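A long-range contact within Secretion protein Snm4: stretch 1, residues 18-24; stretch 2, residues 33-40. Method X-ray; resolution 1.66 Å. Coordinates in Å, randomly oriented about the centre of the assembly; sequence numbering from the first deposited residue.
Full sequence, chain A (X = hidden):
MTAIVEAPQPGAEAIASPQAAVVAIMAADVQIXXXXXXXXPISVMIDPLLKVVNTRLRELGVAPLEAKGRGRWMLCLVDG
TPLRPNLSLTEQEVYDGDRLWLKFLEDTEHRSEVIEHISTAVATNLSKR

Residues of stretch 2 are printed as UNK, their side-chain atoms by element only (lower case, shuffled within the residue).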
# COMPACT_ATOMS: atom_id res chain seq x y z
N PRO A 18 -13.16 -11.29 -12.44
CA PRO A 18 -11.74 -11.02 -12.00
C PRO A 18 -11.65 -11.27 -10.49
O PRO A 18 -12.54 -10.76 -9.80
CB PRO A 18 -11.47 -9.50 -12.17
CG PRO A 18 -12.90 -8.96 -12.09
CD PRO A 18 -13.68 -9.99 -12.92
N GLN A 19 -10.58 -11.88 -9.98
CA GLN A 19 -10.44 -12.08 -8.52
C GLN A 19 -9.99 -10.81 -7.80
O GLN A 19 -9.20 -10.04 -8.35
CB GLN A 19 -9.53 -13.25 -8.18
CG GLN A 19 -10.15 -14.29 -7.28
CD GLN A 19 -9.41 -15.60 -7.36
OE1 GLN A 19 -8.96 -16.02 -8.42
NE2 GLN A 19 -9.26 -16.25 -6.22
N ALA A 20 -10.49 -10.63 -6.58
CA ALA A 20 -10.16 -9.43 -5.79
C ALA A 20 -9.67 -9.81 -4.40
O ALA A 20 -9.89 -10.95 -4.01
CB ALA A 20 -11.36 -8.55 -5.68
N ALA A 21 -8.99 -8.90 -3.74
CA ALA A 21 -8.56 -9.10 -2.34
C ALA A 21 -9.05 -7.84 -1.63
O ALA A 21 -8.73 -6.70 -2.01
CB ALA A 21 -7.05 -9.29 -2.29
N VAL A 22 -9.64 -8.02 -0.46
CA VAL A 22 -10.01 -6.94 0.46
C VAL A 22 -8.87 -6.82 1.52
O VAL A 22 -8.68 -7.76 2.34
CB VAL A 22 -11.34 -7.36 1.12
CG1 VAL A 22 -11.74 -6.27 2.18
CG2 VAL A 22 -12.43 -7.57 0.09
N VAL A 23 -8.21 -5.64 1.52
CA VAL A 23 -7.01 -5.46 2.31
C VAL A 23 -7.23 -4.25 3.17
O VAL A 23 -7.79 -3.32 2.69
CB VAL A 23 -5.82 -5.43 1.41
CG1 VAL A 23 -5.67 -6.53 0.39
CG2 VAL A 23 -5.66 -4.27 0.58
N ALA A 24 -6.57 -4.26 4.28
CA ALA A 24 -6.47 -3.10 5.16
C ALA A 24 -5.10 -2.40 4.94
O ALA A 24 -4.10 -3.15 5.01
CB ALA A 24 -6.62 -3.59 6.49
N UNK A 33 -9.76 0.60 4.14
CA UNK A 33 -10.13 -0.68 3.55
C UNK A 33 -10.18 -0.44 2.02
O UNK A 33 -10.87 0.53 1.55
c UNK A 33 -11.51 -1.07 4.04
N UNK A 34 -9.62 -1.35 1.25
CA UNK A 34 -9.75 -1.29 -0.22
C UNK A 34 -9.95 -2.63 -0.81
O UNK A 34 -9.40 -3.55 -0.30
c UNK A 34 -8.43 -0.67 -0.79
c UNK A 34 -7.21 -1.30 -0.37
c UNK A 34 -8.30 0.82 -0.53
N UNK A 35 -10.56 -2.64 -1.91
CA UNK A 35 -10.69 -3.79 -2.85
C UNK A 35 -9.67 -3.65 -3.92
O UNK A 35 -9.78 -2.72 -4.72
c UNK A 35 -12.24 -5.28 -4.14
c UNK A 35 -12.11 -3.99 -3.32
c UNK A 35 -13.27 -4.09 -2.25
N UNK A 36 -8.76 -4.61 -3.97
CA UNK A 36 -7.62 -4.58 -4.97
C UNK A 36 -7.64 -5.79 -5.92
O UNK A 36 -8.07 -6.88 -5.55
c UNK A 36 -6.31 -4.45 -4.37
c UNK A 36 -6.07 -3.30 -3.45
c UNK A 36 -6.16 -2.04 -4.25
c UNK A 36 -4.72 -3.36 -2.68
N UNK A 37 -7.22 -5.60 -7.15
CA UNK A 37 -7.01 -6.77 -8.04
C UNK A 37 -6.02 -7.72 -7.33
O UNK A 37 -4.89 -7.34 -7.10
o UNK A 37 -5.82 -8.35 -10.34
c UNK A 37 -6.47 -6.31 -9.39
c UNK A 37 -6.27 -7.30 -10.53
o UNK A 37 -6.39 -6.82 -11.61
N UNK A 38 -6.40 -8.99 -7.22
CA UNK A 38 -5.63 -10.12 -6.57
C UNK A 38 -4.50 -10.64 -7.48
O UNK A 38 -3.70 -11.44 -6.91
c UNK A 38 -6.62 -11.27 -6.26
N UNK A 39 -4.50 -10.27 -8.75
CA UNK A 39 -3.57 -10.87 -9.76
C UNK A 39 -2.58 -9.84 -10.33
O UNK A 39 -1.66 -10.21 -11.04
c UNK A 39 -6.19 -13.40 -10.18
n UNK A 39 -6.18 -14.45 -9.28
c UNK A 39 -4.27 -11.65 -10.88
n UNK A 39 -4.09 -13.82 -9.48
c UNK A 39 -4.89 -12.91 -10.25
c UNK A 39 -4.91 -14.69 -8.86
N UNK A 40 -2.79 -8.54 -10.10
CA UNK A 40 -1.84 -7.60 -10.72
C UNK A 40 -0.55 -7.59 -9.95
O UNK A 40 -0.60 -7.63 -8.71
c UNK A 40 -2.47 -6.24 -10.68
O HOH W 1 -7.86 -10.33 -10.95

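Position 33 carries one side-chain carbon and nothing beyond it, so it is alanine, A33. Its CA lies 3.6 Å from the O of V23, and its CB points to the same face of the sheet as the side chain of A24, its partner in a non-hydrogen-bonded antiparallel pair.

Position 34 has three side-chain carbons, one at CB bearing the other two. Branching at CB with no heteroatom identifies valine, V34. Its chi1 of -73° (m) brings CG2 to 3.5 Å from CG2 of V23, while the backbones bond both ways: V23 N to V34 O at 3.0 Å and V34 N to V23 O at 3.1 Å.

Position 35 repeats the pattern, a CB carrying two carbons, and is again valine, V35. It pairs with V22 at a CA-CA distance of 4.6 Å. Its CG1 approaches CB of A20 at 3.7 Å and its CG2 lies 4.3 Å from CG2 of V22.

Position 36 has four carbons, forked at the second: leucine rather than isoleucine, which would branch at CB. L36 adopts chi1 m and chi2 t, placing CD1 3.5 Å from CG2 of V23. Its backbone N donates to A21 O and its O accepts from A21 N, both at 2.9 Å.

Position 37 shows two carbons, the second carrying two oxygens, a carboxylate attached directly to CB: aspartate, D37. Its CB points away from stretch 1, yet a water links the two sides, donating to D37 OD1 and to Q19 O, each at 2.9 Å. OD1 also accepts from the backbone N of position 39 at 2.8 Å.

Position 38 has a single carbon, hence alanine, A38. Its CB points toward stretch 1, 4.0 Å from CB of Q19, and its N donates to Q19 O at 3.2 Å.

Position 39 has one carbon leading to a five-membered ring of three carbons and two nitrogens, which is histidine. NE2 of H39 makes a weak hydrogen bond to OE1 of Q19 at 3.3 Å, the acceptor lying near the ring plane at its edge.

Position 40, with one carbon, is alanine; A40 makes no contact with stretch 1.

The contact is thus an antiparallel strand pair, its axes 150° apart in direction. Four backbone bonds between the strands set the register; V23, V34 and L36 pack on one face, V22 and V35 on the other. Beyond the paired strands, Q19 extends the contact to A38 and H39.

Stretch 2 (33-40) AVVLDAHA
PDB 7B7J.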